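Local coordinates for protein glycosyl hydrolase family 10 (Prevotella bryantii, PDB 4MGQ) that forms a calcium-containing carbohydrate-binding module of a larger enzyme that probably hydrolyses internal beta-1,4-xylosidic linkages in xylan, at residues A[21-26]-A[111-116]; A[38-43]-A[126-131]; A[50-55]-A[117-122]. All coordinates share one frame; numbering follows the deposited sequence.

In the fold
The domain is a beta-sandwich of two five-stranded antiparallel sheets. Contacts 1 and 3 join strand 111-121 to its two neighbours in one sheet, strand 17-24 and strand 48-57, and they meet where Arg54 bonds to the calcium ligand Asp116. Both are backbone pairings with one apolar, buried face and one polar face, but contact 3 lies nearer the centre of the chain, whereas contact 1 runs out to a beta bulge near a strand end. Contact 2 joins two loops near contact 3, on the other side of the chain's centre from contact 1; mostly exposed residues surround its buried Pro39, Leu43 and Leu128, with one direct backbone bond and two bridging waters.

Contact 1. Residues A[21-26]-A[111-116]; sequences IHMGEP and GDIWMD. With CA (calcium ion), chain B.
Ile21 and Ile113 form a hydrogen-bonded antiparallel pair between strands whose N-to-C directions are 155° apart, and two residues further on a classic beta bulge interrupts the pairing. Ile21 N gives a nearly straight bond of 2.9 Å to Ile113 O, with a return bond beside it. At the bulge, Met23 and Gly24 both face Gly111, whose carbonyl oxygen accepts two N-H groups: Met23 N lies 2.7 Å from Gly111 O and Gly24 N 3.2 Å from it. Gly24 and Gly111 both have positive phi values that would press a beta carbon against the preceding carbonyl, so glycine suits each place.

On the polar face, His22 and Asp112 are paired through a histidine-carboxylate bond. With CG anti to the backbone N (chi1 177°), the ring is set beside Asp112, and its own rotation brings His22 ND1 to 2.6 Å from Asp112 OD1. The oxygen lies almost in the ring plane and is met on its syn side, somewhat out of the carboxylate plane; the two flat groups are turned 54° apart. Such a short link would favour a protonated ring. Gly24 N sits over the centre of one ring face.

The other face is apolar and buried. Ile21 CB packs 3.7 Å from Ile113 CG2, and Met23 SD lies 3.9 Å from Ile113 CG2; Leu35 of the opposing sheet touches Ile21. Farther along segment 111-116, Asp116 binds the calcium ion, also held by the carbonyl oxygens of His17 and Thr133, Glu135 OE2 and two waters: Asp116 OD1 and OD2 are each 2.5 Å from the metal.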
ATOM      1  N   ILE A  21      -3.071  -9.866  -1.246  1.00 10.03           N
ATOM      2  CA  ILE A  21      -2.034 -10.806  -0.840  1.00 11.25           C
ATOM      3  C   ILE A  21      -2.624 -11.858   0.077  1.00 10.71           C
ATOM      4  O   ILE A  21      -3.099 -11.539   1.171  1.00 10.58           O
ATOM      5  CB  ILE A  21      -0.875 -10.117  -0.120  1.00 11.66           C
ATOM      6  CG1 ILE A  21      -0.137  -9.182  -1.078  1.00 16.22           C
ATOM      7  CG2 ILE A  21       0.088 -11.163   0.463  1.00 12.74           C
ATOM      8  CD1 ILE A  21       0.918  -8.355  -0.398  1.00 15.12           C
ATOM      9  N   HIS A  22      -2.604 -13.106  -0.371  1.00 11.02           N
ATOM     10  CA  HIS A  22      -2.866 -14.199   0.548  1.00 12.27           C
ATOM     11  C   HIS A  22      -1.588 -14.444   1.335  1.00 13.70           C
ATOM     12  O   HIS A  22      -0.600 -14.937   0.796  1.00 12.91           O
ATOM     13  CB  HIS A  22      -3.299 -15.473  -0.154  1.00 13.84           C
ATOM     14  CG  HIS A  22      -3.502 -16.609   0.799  1.00 15.40           C
ATOM     15  ND1 HIS A  22      -4.429 -16.559   1.814  1.00 20.48           N
ATOM     16  CD2 HIS A  22      -2.852 -17.788   0.939  1.00 18.65           C
ATOM     17  CE1 HIS A  22      -4.373 -17.678   2.515  1.00 18.74           C
ATOM     18  NE2 HIS A  22      -3.424 -18.440   2.005  1.00 19.22           N
ATOM     19  N   MET A  23      -1.605 -14.078   2.608  1.00 10.79           N
ATOM     20  CA  MET A  23      -0.400 -14.176   3.421  1.00 11.23           C
ATOM     21  C   MET A  23      -0.191 -15.586   3.969  1.00 13.67           C
ATOM     22  O   MET A  23       0.934 -16.076   4.028  1.00 12.47           O
ATOM     23  CB  MET A  23      -0.461 -13.163   4.562  1.00  9.55           C
ATOM     24  CG  MET A  23      -0.427 -11.719   4.062  1.00 10.11           C
ATOM     25  SD  MET A  23      -0.500 -10.471   5.348  1.00 10.71           S
ATOM     26  CE  MET A  23      -2.172 -10.706   5.956  1.00 11.76           C
ATOM     27  N   GLY A  24      -1.278 -16.232   4.373  1.00 13.53           N
ATOM     28  CA  GLY A  24      -1.167 -17.533   5.021  1.00 13.92           C
ATOM     29  C   GLY A  24      -0.864 -17.372   6.505  1.00 10.71           C
ATOM     30  O   GLY A  24      -1.201 -16.361   7.097  1.00  9.99           O
ATOM     31  N   GLU A  25      -0.228 -18.372   7.109  1.00 13.76           N
ATOM     32  CA  GLU A  25       0.047 -18.341   8.548  1.00 12.29           C
ATOM     33  C   GLU A  25       1.115 -17.308   8.934  1.00 11.27           C
ATOM     34  O   GLU A  25       2.022 -17.024   8.143  1.00 10.65           O
ATOM     35  CB  GLU A  25       0.475 -19.739   9.012  1.00 15.11           C
ATOM     36  CG  GLU A  25      -0.590 -20.787   8.747  1.00 14.58           C
ATOM     37  CD  GLU A  25      -0.155 -22.185   9.151  1.00 21.00           C
ATOM     38  OE1 GLU A  25       1.068 -22.418   9.236  1.00 19.66           O
ATOM     39  OE2 GLU A  25      -1.041 -23.044   9.372  1.00 21.96           O
ATOM     40  N   PRO A  26       1.012 -16.747  10.152  1.00 11.91           N
ATOM     41  CA  PRO A  26       2.018 -15.785  10.615  1.00 11.38           C
ATOM     42  C   PRO A  26       3.417 -16.366  10.623  1.00 14.52           C
ATOM     43  O   PRO A  26       3.606 -17.557  10.905  1.00 12.55           O
ATOM     44  CB  PRO A  26       1.568 -15.451  12.042  1.00 12.50           C
ATOM     45  CG  PRO A  26       0.111 -15.705  12.036  1.00 12.20           C
ATOM     46  CD  PRO A  26      -0.109 -16.863  11.103  1.00 10.79           C
ATOM     47  N   GLY A 111      -3.461 -14.660   7.352  1.00  9.53           N
ATOM     48  CA  GLY A 111      -4.674 -14.550   6.571  1.00  9.64           C
ATOM     49  C   GLY A 111      -4.486 -13.750   5.291  1.00  9.97           C
ATOM     50  O   GLY A 111      -3.557 -13.985   4.524  1.00 11.61           O
ATOM     51  N   ASP A 112      -5.391 -12.810   5.072  1.00  9.35           N
ATOM     52  CA  ASP A 112      -5.498 -12.098   3.801  1.00 11.85           C
ATOM     53  C   ASP A 112      -5.444 -10.595   4.001  1.00  9.74           C
ATOM     54  O   ASP A 112      -5.915 -10.079   5.010  1.00  9.21           O
ATOM     55  CB  ASP A 112      -6.816 -12.458   3.101  1.00 13.22           C
ATOM     56  CG  ASP A 112      -6.828 -13.870   2.547  1.00 11.50           C
ATOM     57  OD1 ASP A 112      -5.801 -14.323   2.028  1.00 17.74           O
ATOM     58  OD2 ASP A 112      -7.880 -14.528   2.636  1.00 24.20           O
ATOM     59  N   ILE A 113      -4.892  -9.880   3.027  1.00 10.11           N
ATOM     60  CA  ILE A 113      -4.956  -8.425   3.048  1.00  8.90           C
ATOM     61  C   ILE A 113      -5.308  -7.934   1.646  1.00  8.86           C
ATOM     62  O   ILE A 113      -4.841  -8.490   0.650  1.00  7.89           O
ATOM     63  CB  ILE A 113      -3.620  -7.786   3.542  1.00  9.80           C
ATOM     64  CG1 ILE A 113      -3.723  -6.259   3.564  1.00  9.27           C
ATOM     65  CG2 ILE A 113      -2.441  -8.273   2.709  1.00 10.25           C
ATOM     66  CD1 ILE A 113      -2.598  -5.568   4.331  1.00  8.64           C
ATOM     67  N   TRP A 114      -6.186  -6.939   1.591  1.00  8.67           N
ATOM     68  CA  TRP A 114      -6.542  -6.237   0.361  1.00  9.53           C
ATOM     69  C   TRP A 114      -6.266  -4.745   0.539  1.00  7.11           C
ATOM     70  O   TRP A 114      -6.512  -4.188   1.608  1.00  8.38           O
ATOM     71  CB  TRP A 114      -8.024  -6.425   0.004  1.00  8.27           C
ATOM     72  CG  TRP A 114      -8.515  -7.834  -0.198  1.00  8.14           C
ATOM     73  CD1 TRP A 114      -8.700  -8.474  -1.388  1.00 10.23           C
ATOM     74  CD2 TRP A 114      -8.933  -8.758   0.823  1.00 10.95           C
ATOM     75  NE1 TRP A 114      -9.205  -9.740  -1.176  1.00 11.16           N
ATOM     76  CE2 TRP A 114      -9.349  -9.938   0.172  1.00  9.78           C
ATOM     77  CE3 TRP A 114      -8.992  -8.699   2.222  1.00 11.21           C
ATOM     78  CZ2 TRP A 114      -9.809 -11.056   0.869  1.00 11.92           C
ATOM     79  CZ3 TRP A 114      -9.457  -9.811   2.915  1.00 11.79           C
ATOM     80  CH2 TRP A 114      -9.858 -10.972   2.235  1.00 10.90           C
ATOM     81  N   MET A 115      -5.751  -4.094  -0.501  1.00  7.22           N
ATOM     82  CA  MET A 115      -5.506  -2.654  -0.447  1.00  6.82           C
ATOM     83  C   MET A 115      -5.902  -2.017  -1.768  1.00  6.58           C
ATOM     84  O   MET A 115      -5.831  -2.658  -2.814  1.00  7.96           O
ATOM     85  CB  MET A 115      -4.034  -2.341  -0.134  1.00  7.77           C
ATOM     86  CG  MET A 115      -3.671  -2.579   1.323  1.00 10.43           C
ATOM     87  SD  MET A 115      -1.991  -2.055   1.723  1.00 12.68           S
ATOM     88  CE  MET A 115      -1.085  -3.367   0.934  1.00 14.87           C
ATOM     89  N   ASP A 116      -6.306  -0.752  -1.715  1.00  7.67           N
ATOM     90  CA  ASP A 116      -6.697  -0.037  -2.930  1.00  8.21           C
ATOM     91  C   ASP A 116      -6.557   1.462  -2.719  1.00  8.42           C
ATOM     92  O   ASP A 116      -6.434   1.940  -1.580  1.00  7.56           O
ATOM     93  CB  ASP A 116      -8.145  -0.394  -3.322  1.00  8.61           C
ATOM     94  CG  ASP A 116      -8.470  -0.078  -4.784  1.00  9.71           C
ATOM     95  OD1 ASP A 116      -7.536   0.136  -5.599  1.00  9.59           O
ATOM     96  OD2 ASP A 116      -9.674  -0.078  -5.117  1.00 10.91           O
TER
HETATM   97 CA    CA B 601      -9.016  -0.083  -7.565  1.00 13.66          CA
HETATM   98  O   HOH W   1      -9.032   2.333  -7.652  1.00 16.38           O
HETATM   99  O   HOH W   2     -11.401   0.421  -7.482  1.00 16.77           O

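Contact 2. Residues A[38-43]-A[126-131]; sequences NPTTEL and NNLIAN
Thr40 and Leu128 join two loops of the beta-sandwich, one following strand 34-37 and the other following strand 111-121, and beside their bond Asn127 closes an Asx turn. Neither segment is a regular helix or strand, so the two loops are joined by individual bonds and not by strand pairing. The carbonyl oxygen of Leu128 accepts from Thr40 N at 2.8 Å, in the carbonyl plane and on a lone pair. Pro39 CA also approaches Leu128 O, at 3.3 Å, as a CA-H...O contact; proline, which has no N-H to satisfy, fits here.

Two waters carry further polar groups across. The oxygen of one water lies 2.8 Å from Asn38 O, to which it donates, and accepts from Ala130 N at 2.9 Å. The other donates to Asn127 O and lies 2.7 Å from Thr40 OG1. Leu128 O is a weak, unsettled 3.3 Å from Thr40 OG1, while Thr40 CG2 meets Ala130 CB. Within the second loop, Asn127 OD1 accepts from Ile129 N, which stands well above the plane of the side-chain carbonyl, and the same oxygen takes a bond from Leu120 N in the adjoining strand. The turn is thereby tied to strand 111-121, and Leu128 N bonds to the backbone of Leu120.

Leu128 is the apolar plug of the contact and is buried. Its CG is anti to the carbonyl carbon (chi1 -58°). Leu128 CD1 lies 3.8 Å from Leu43 CD2, while Leu128 CD2 lies 3.8 Å from Thr41 CB.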
ATOM      1  N   ASN A  38       7.969   1.969  -4.376  1.00  9.86           N
ATOM      2  CA  ASN A  38       8.884   3.105  -4.383  1.00 10.25           C
ATOM      3  C   ASN A  38       8.185   4.380  -4.844  1.00 10.30           C
ATOM      4  O   ASN A  38       7.650   4.403  -5.951  1.00 12.26           O
ATOM      5  CB  ASN A  38      10.081   2.834  -5.303  1.00 14.39           C
ATOM      6  CG  ASN A  38      11.118   1.904  -4.682  1.00 21.42           C
ATOM      7  OD1 ASN A  38      10.811   1.090  -3.819  1.00 16.67           O
ATOM      8  ND2 ASN A  38      12.367   2.044  -5.119  1.00 26.26           N
ATOM      9  N   PRO A  39       8.196   5.434  -4.009  1.00  9.94           N
ATOM     10  CA  PRO A  39       7.667   6.738  -4.428  1.00  7.92           C
ATOM     11  C   PRO A  39       8.355   7.199  -5.699  1.00 11.99           C
ATOM     12  O   PRO A  39       9.551   6.951  -5.865  1.00 10.96           O
ATOM     13  CB  PRO A  39       7.995   7.650  -3.246  1.00 11.04           C
ATOM     14  CG  PRO A  39       8.038   6.715  -2.070  1.00 13.72           C
ATOM     15  CD  PRO A  39       8.641   5.454  -2.605  1.00 10.20           C
ATOM     16  N   THR A  40       7.604   7.838  -6.590  1.00 10.80           N
ATOM     17  CA  THR A  40       8.152   8.232  -7.895  1.00 10.88           C
ATOM     18  C   THR A  40       9.122   9.415  -7.805  1.00 13.16           C
ATOM     19  O   THR A  40       9.873   9.679  -8.747  1.00 14.35           O
ATOM     20  CB  THR A  40       7.017   8.561  -8.879  1.00 10.40           C
ATOM     21  OG1 THR A  40       6.143   9.532  -8.297  1.00 11.59           O
ATOM     22  CG2 THR A  40       6.225   7.304  -9.198  1.00  9.21           C
ATOM     23  N   THR A  41       9.078  10.130  -6.685  1.00 10.00           N
ATOM     24  CA  THR A  41      10.101  11.091  -6.293  1.00 11.06           C
ATOM     25  C   THR A  41      10.608  10.687  -4.916  1.00 14.25           C
ATOM     26  O   THR A  41       9.812  10.366  -4.045  1.00 10.99           O
ATOM     27  CB  THR A  41       9.557  12.529  -6.251  1.00 13.79           C
ATOM     28  OG1 THR A  41       9.187  12.928  -7.573  1.00 14.37           O
ATOM     29  CG2 THR A  41      10.602  13.506  -5.707  1.00 13.75           C
ATOM     30  N   GLU A  42      11.925  10.684  -4.730  1.00 14.13           N
ATOM     31  CA  GLU A  42      12.517  10.382  -3.431  1.00 13.25           C
ATOM     32  C   GLU A  42      11.991  11.321  -2.344  1.00 12.59           C
ATOM     33  O   GLU A  42      11.845  12.524  -2.570  1.00 13.72           O
ATOM     34  CB  GLU A  42      14.041  10.473  -3.529  1.00 17.16           C
ATOM     35  CG  GLU A  42      14.780  10.194  -2.244  1.00 18.55           C
ATOM     36  CD  GLU A  42      16.279  10.132  -2.477  1.00 23.19           C
ATOM     37  OE1 GLU A  42      16.906  11.208  -2.578  1.00 24.76           O
ATOM     38  OE2 GLU A  42      16.813   9.008  -2.581  1.00 27.32           O
ATOM     39  N   LEU A  43      11.674  10.774  -1.170  1.00 10.84           N
ATOM     40  CA  LEU A  43      11.195  11.606  -0.073  1.00 11.75           C
ATOM     41  C   LEU A  43      12.346  12.447   0.479  1.00 12.11           C
ATOM     42  O   LEU A  43      13.482  11.976   0.567  1.00 14.97           O
ATOM     43  CB  LEU A  43      10.573  10.749   1.033  1.00 10.22           C
ATOM     44  CG  LEU A  43       9.600   9.662   0.563  1.00 10.56           C
ATOM     45  CD1 LEU A  43       8.883   9.031   1.752  1.00 11.25           C
ATOM     46  CD2 LEU A  43       8.585  10.194  -0.460  1.00 12.30           C
ATOM     47  N   ASN A 126       1.340  16.566  -4.401  1.00  9.82           N
ATOM     48  CA  ASN A 126       1.690  15.674  -5.493  1.00 10.57           C
ATOM     49  C   ASN A 126       1.609  14.225  -5.043  1.00  9.65           C
ATOM     50  O   ASN A 126       2.131  13.887  -3.985  1.00 10.33           O
ATOM     51  CB  ASN A 126       3.098  15.957  -6.011  1.00 10.50           C
ATOM     52  CG  ASN A 126       3.251  17.361  -6.550  1.00 10.37           C
ATOM     53  OD1 ASN A 126       2.610  17.734  -7.534  1.00 13.09           O
ATOM     54  ND2 ASN A 126       4.113  18.141  -5.917  1.00 11.53           N
ATOM     55  N   ASN A 127       0.976  13.376  -5.846  1.00  8.26           N
ATOM     56  CA  ASN A 127       0.883  11.952  -5.531  1.00 10.40           C
ATOM     57  C   ASN A 127       2.093  11.209  -6.087  1.00 10.11           C
ATOM     58  O   ASN A 127       2.372  11.261  -7.293  1.00 11.10           O
ATOM     59  CB  ASN A 127      -0.428  11.383  -6.090  1.00  8.87           C
ATOM     60  CG  ASN A 127      -0.617   9.903  -5.795  1.00 11.93           C
ATOM     61  OD1 ASN A 127       0.081   9.316  -4.961  1.00 10.21           O
ATOM     62  ND2 ASN A 127      -1.579   9.291  -6.481  1.00 11.52           N
ATOM     63  N   LEU A 128       2.823  10.535  -5.201  1.00  8.41           N
ATOM     64  CA  LEU A 128       4.062   9.864  -5.566  1.00  8.66           C
ATOM     65  C   LEU A 128       3.911   8.352  -5.756  1.00  9.34           C
ATOM     66  O   LEU A 128       4.904   7.646  -5.923  1.00  8.83           O
ATOM     67  CB  LEU A 128       5.128  10.145  -4.508  1.00  9.47           C
ATOM     68  CG  LEU A 128       5.409  11.635  -4.303  1.00 10.31           C
ATOM     69  CD1 LEU A 128       6.479  11.834  -3.227  1.00 10.35           C
ATOM     70  CD2 LEU A 128       5.829  12.291  -5.628  1.00 10.85           C
ATOM     71  N   ILE A 129       2.681   7.846  -5.727  1.00  8.80           N
ATOM     72  CA  ILE A 129       2.465   6.432  -6.034  1.00  7.81           C
ATOM     73  C   ILE A 129       2.028   6.270  -7.484  1.00 10.00           C
ATOM     74  O   ILE A 129       0.980   6.780  -7.886  1.00 11.34           O
ATOM     75  CB  ILE A 129       1.405   5.792  -5.110  1.00  9.50           C
ATOM     76  CG1 ILE A 129       1.878   5.818  -3.652  1.00  9.49           C
ATOM     77  CG2 ILE A 129       1.070   4.362  -5.579  1.00  9.37           C
ATOM     78  CD1 ILE A 129       3.088   4.941  -3.383  1.00 11.68           C
ATOM     79  N   ALA A 130       2.836   5.556  -8.259  1.00 11.03           N
ATOM     80  CA  ALA A 130       2.599   5.398  -9.693  1.00 14.05           C
ATOM     81  C   ALA A 130       1.359   4.562  -9.996  1.00 12.91           C
ATOM     82  O   ALA A 130       0.588   4.888 -10.906  1.00 13.63           O
ATOM     83  CB  ALA A 130       3.819   4.774 -10.358  1.00 13.79           C
ATOM     84  N   ASN A 131       1.179   3.477  -9.251  1.00  9.90           N
ATOM     85  CA  ASN A 131       0.092   2.548  -9.512  1.00  9.95           C
ATOM     86  C   ASN A 131      -0.632   2.198  -8.223  1.00 12.18           C
ATOM     87  O   ASN A 131      -0.296   1.216  -7.569  1.00 11.21           O
ATOM     88  CB  ASN A 131       0.632   1.287 -10.187  1.00 12.72           C
ATOM     89  CG  ASN A 131      -0.423   0.212 -10.357  1.00 12.73           C
ATOM     90  OD1 ASN A 131      -1.625   0.493 -10.402  1.00 16.06           O
ATOM     91  ND2 ASN A 131       0.026  -1.032 -10.456  1.00 12.74           N
TER
HETATM   92  O   HOH W   3       5.208   4.213  -7.237  1.00 10.89           O
HETATM   93  O   HOH W   4       3.533   9.360  -9.130  1.00 16.71           O

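Contact 3. Residues A[50-55]-A[117-122]; sequences TLKLRV and DVQLLD
Lys52 lies across Leu121 at about a right angle on the polar face of an antiparallel strand pair in the beta-sandwich. Its chain is extended, and Lys52 CE lies 3.5 Å from Leu121 CD1, a tight carbon contact. Gln119, directly opposite Lys52, crosses it obliquely with Gln119 NE2 3.5 Å from Lys52 CD, and a water accepts from both Lys52 NZ and Gln119 NE2. Long chains suit this face: their carbon stems pack while their ends stay with solvent. Beneath them, paired backbone bonds join Thr50 with Leu121 and Lys52 with Gln119; Gln119 N to Lys52 O is 2.7 Å.

On the buried face, branched residues pack against each other. Leu51 has CG anti to the backbone N (chi1 178°); its CD1 lies 4.1 Å from Val118 CG1, and its CB meets Leu120 CD1. Leu53 CB meets Val118 CG2 at 3.9 Å. Phe80 of the other sheet covers Leu51 and Leu53.

At Asp117 the chain turns a corner, and OD2 of Asp117 lies at the edge of the Arg54 guanidinium, near its plane. The salt bridge, Arg54 NE to Asp117 OD2 at 3.1 Å, is weak in its hydrogen-bond angle. Arg54 also bonds through NH2 to the calcium ligand Asp116 and bridges to Asp156, with Trp86 in cation-pi contact. One positive group thus serves three carboxylates, and would partly offset the negative charge gathered beside the calcium ion.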
ATOM      1  N   THR A  50       1.937  12.139   3.264  1.00  9.06           N
ATOM      2  CA  THR A  50       0.709  11.529   3.767  1.00  9.68           C
ATOM      3  C   THR A  50       0.364  10.294   2.955  1.00  8.60           C
ATOM      4  O   THR A  50       0.166  10.367   1.739  1.00  9.51           O
ATOM      5  CB  THR A  50      -0.471  12.524   3.729  1.00 11.06           C
ATOM      6  OG1 THR A  50      -0.172  13.652   4.558  1.00 12.85           O
ATOM      7  CG2 THR A  50      -1.756  11.869   4.227  1.00 11.93           C
ATOM      8  N   LEU A  51       0.325   9.145   3.628  1.00  7.64           N
ATOM      9  CA  LEU A  51      -0.089   7.907   2.979  1.00  7.88           C
ATOM     10  C   LEU A  51      -1.603   7.784   3.071  1.00  8.61           C
ATOM     11  O   LEU A  51      -2.153   7.815   4.167  1.00  9.68           O
ATOM     12  CB  LEU A  51       0.581   6.694   3.646  1.00  7.89           C
ATOM     13  CG  LEU A  51       0.208   5.315   3.092  1.00  7.54           C
ATOM     14  CD1 LEU A  51       0.705   5.117   1.662  1.00  9.56           C
ATOM     15  CD2 LEU A  51       0.755   4.202   3.993  1.00  7.90           C
ATOM     16  N   LYS A  52      -2.277   7.662   1.930  1.00  8.20           N
ATOM     17  CA  LYS A  52      -3.713   7.389   1.919  1.00  8.93           C
ATOM     18  C   LYS A  52      -3.975   6.075   1.227  1.00  8.43           C
ATOM     19  O   LYS A  52      -3.312   5.752   0.239  1.00  8.42           O
ATOM     20  CB  LYS A  52      -4.487   8.493   1.196  1.00  9.49           C
ATOM     21  CG  LYS A  52      -4.395   9.850   1.829  1.00 12.41           C
ATOM     22  CD  LYS A  52      -5.317  10.813   1.064  1.00 14.48           C
ATOM     23  CE  LYS A  52      -5.226  12.214   1.599  1.00 18.20           C
ATOM     24  NZ  LYS A  52      -6.098  13.132   0.794  1.00 20.00           N
ATOM     25  N   LEU A  53      -4.971   5.337   1.706  1.00  8.09           N
ATOM     26  CA  LEU A  53      -5.399   4.118   1.031  1.00  6.81           C
ATOM     27  C   LEU A  53      -6.685   3.616   1.665  1.00  7.83           C
ATOM     28  O   LEU A  53      -7.136   4.172   2.669  1.00  9.76           O
ATOM     29  CB  LEU A  53      -4.295   3.051   1.102  1.00  9.14           C
ATOM     30  CG  LEU A  53      -3.925   2.490   2.481  1.00  9.35           C
ATOM     31  CD1 LEU A  53      -4.007   0.963   2.452  1.00 12.39           C
ATOM     32  CD2 LEU A  53      -2.557   2.953   2.952  1.00 13.88           C
ATOM     33  N   ARG A  54      -7.299   2.599   1.069  1.00  8.34           N
ATOM     34  CA  ARG A  54      -8.283   1.823   1.817  1.00 10.04           C
ATOM     35  C   ARG A  54      -7.727   0.419   1.985  1.00  9.73           C
ATOM     36  O   ARG A  54      -6.990  -0.076   1.131  1.00  9.59           O
ATOM     37  CB  ARG A  54      -9.666   1.804   1.145  1.00  9.17           C
ATOM     38  CG  ARG A  54      -9.726   1.253  -0.265  1.00 10.09           C
ATOM     39  CD  ARG A  54     -11.183   1.237  -0.786  1.00 10.44           C
ATOM     40  NE  ARG A  54     -11.225   0.616  -2.099  1.00  9.89           N
ATOM     41  CZ  ARG A  54     -12.064  -0.351  -2.454  1.00  9.03           C
ATOM     42  NH1 ARG A  54     -12.982  -0.788  -1.600  1.00 11.99           N
ATOM     43  NH2 ARG A  54     -11.996  -0.867  -3.670  1.00 10.66           N
ATOM     44  N   VAL A  55      -8.084  -0.216   3.097  1.00  8.24           N
ATOM     45  CA  VAL A  55      -7.514  -1.509   3.431  1.00  7.66           C
ATOM     46  C   VAL A  55      -8.580  -2.399   4.063  1.00  8.56           C
ATOM     47  O   VAL A  55      -9.519  -1.904   4.694  1.00  9.51           O
ATOM     48  CB  VAL A  55      -6.308  -1.351   4.387  1.00  8.31           C
ATOM     49  CG1 VAL A  55      -6.752  -0.762   5.729  1.00 10.72           C
ATOM     50  CG2 VAL A  55      -5.585  -2.685   4.567  1.00  7.92           C
ATOM     51  N   ASP A 117      -6.559   2.200  -3.827  1.00  8.24           N
ATOM     52  CA  ASP A 117      -6.563   3.658  -3.793  1.00  8.67           C
ATOM     53  C   ASP A 117      -5.388   4.204  -2.982  1.00  7.24           C
ATOM     54  O   ASP A 117      -5.526   5.120  -2.171  1.00  8.23           O
ATOM     55  CB  ASP A 117      -7.901   4.140  -3.255  1.00 10.55           C
ATOM     56  CG  ASP A 117      -9.064   3.624  -4.087  1.00 14.08           C
ATOM     57  OD1 ASP A 117      -9.001   3.781  -5.323  1.00 14.09           O
ATOM     58  OD2 ASP A 117     -10.016   3.038  -3.521  1.00 13.43           O
ATOM     59  N   VAL A 118      -4.218   3.621  -3.221  1.00  8.79           N
ATOM     60  CA  VAL A 118      -3.013   4.001  -2.500  1.00  7.79           C
ATOM     61  C   VAL A 118      -2.405   5.267  -3.092  1.00  9.26           C
ATOM     62  O   VAL A 118      -2.098   5.322  -4.291  1.00 10.10           O
ATOM     63  CB  VAL A 118      -1.967   2.882  -2.536  1.00  8.44           C
ATOM     64  CG1 VAL A 118      -0.771   3.246  -1.646  1.00  9.67           C
ATOM     65  CG2 VAL A 118      -2.591   1.551  -2.109  1.00  8.12           C
ATOM     66  N   GLN A 119      -2.269   6.280  -2.247  1.00  6.65           N
ATOM     67  CA  GLN A 119      -1.627   7.543  -2.617  1.00  7.07           C
ATOM     68  C   GLN A 119      -0.550   7.878  -1.601  1.00  7.63           C
ATOM     69  O   GLN A 119      -0.650   7.500  -0.432  1.00  7.91           O
ATOM     70  CB  GLN A 119      -2.642   8.686  -2.667  1.00 10.08           C
ATOM     71  CG  GLN A 119      -3.829   8.439  -3.563  1.00  9.61           C
ATOM     72  CD  GLN A 119      -4.803   9.608  -3.561  1.00 16.53           C
ATOM     73  OE1 GLN A 119      -5.375   9.953  -4.591  1.00 30.17           O
ATOM     74  NE2 GLN A 119      -5.016  10.196  -2.403  1.00 19.25           N
ATOM     75  N   LEU A 120       0.459   8.624  -2.034  1.00  7.29           N
ATOM     76  CA  LEU A 120       1.433   9.169  -1.102  1.00  7.09           C
ATOM     77  C   LEU A 120       1.673  10.607  -1.506  1.00  8.35           C
ATOM     78  O   LEU A 120       2.299  10.860  -2.536  1.00  9.76           O
ATOM     79  CB  LEU A 120       2.741   8.384  -1.117  1.00  8.77           C
ATOM     80  CG  LEU A 120       3.794   8.857  -0.112  1.00  7.98           C
ATOM     81  CD1 LEU A 120       3.376   8.579   1.345  1.00 10.16           C
ATOM     82  CD2 LEU A 120       5.161   8.250  -0.424  1.00  9.66           C
ATOM     83  N   LEU A 121       1.137  11.531  -0.716  1.00  8.72           N
ATOM     84  CA  LEU A 121       1.128  12.944  -1.098  1.00 11.37           C
ATOM     85  C   LEU A 121       2.241  13.732  -0.437  1.00 10.43           C
ATOM     86  O   LEU A 121       2.424  13.674   0.777  1.00 10.34           O
ATOM     87  CB  LEU A 121      -0.231  13.547  -0.763  1.00 13.14           C
ATOM     88  CG  LEU A 121      -1.195  12.475  -1.274  1.00 16.74           C
ATOM     89  CD1 LEU A 121      -2.478  12.406  -0.515  1.00 21.87           C
ATOM     90  CD2 LEU A 121      -1.395  12.544  -2.781  1.00  9.56           C
ATOM     91  N   ASP A 122       2.990  14.483  -1.239  1.00  9.89           N
ATOM     92  CA  ASP A 122       4.030  15.330  -0.676  1.00  9.52           C
ATOM     93  C   ASP A 122       3.354  16.588  -0.092  1.00 12.22           C
ATOM     94  O   ASP A 122       2.130  16.701  -0.166  1.00 11.70           O
ATOM     95  CB  ASP A 122       5.124  15.611  -1.736  1.00  9.61           C
ATOM     96  CG  ASP A 122       4.721  16.620  -2.811  1.00 13.68           C
ATOM     97  OD1 ASP A 122       3.639  17.236  -2.759  1.00 11.77           O
ATOM     98  OD2 ASP A 122       5.548  16.794  -3.730  1.00 13.09           O
TER
HETATM   99  O   HOH W   5       1.574  15.494   3.535  1.00 16.24           O
HETATM  100  O   HOH W   6      -5.548  12.838  -2.072  1.00 14.03           O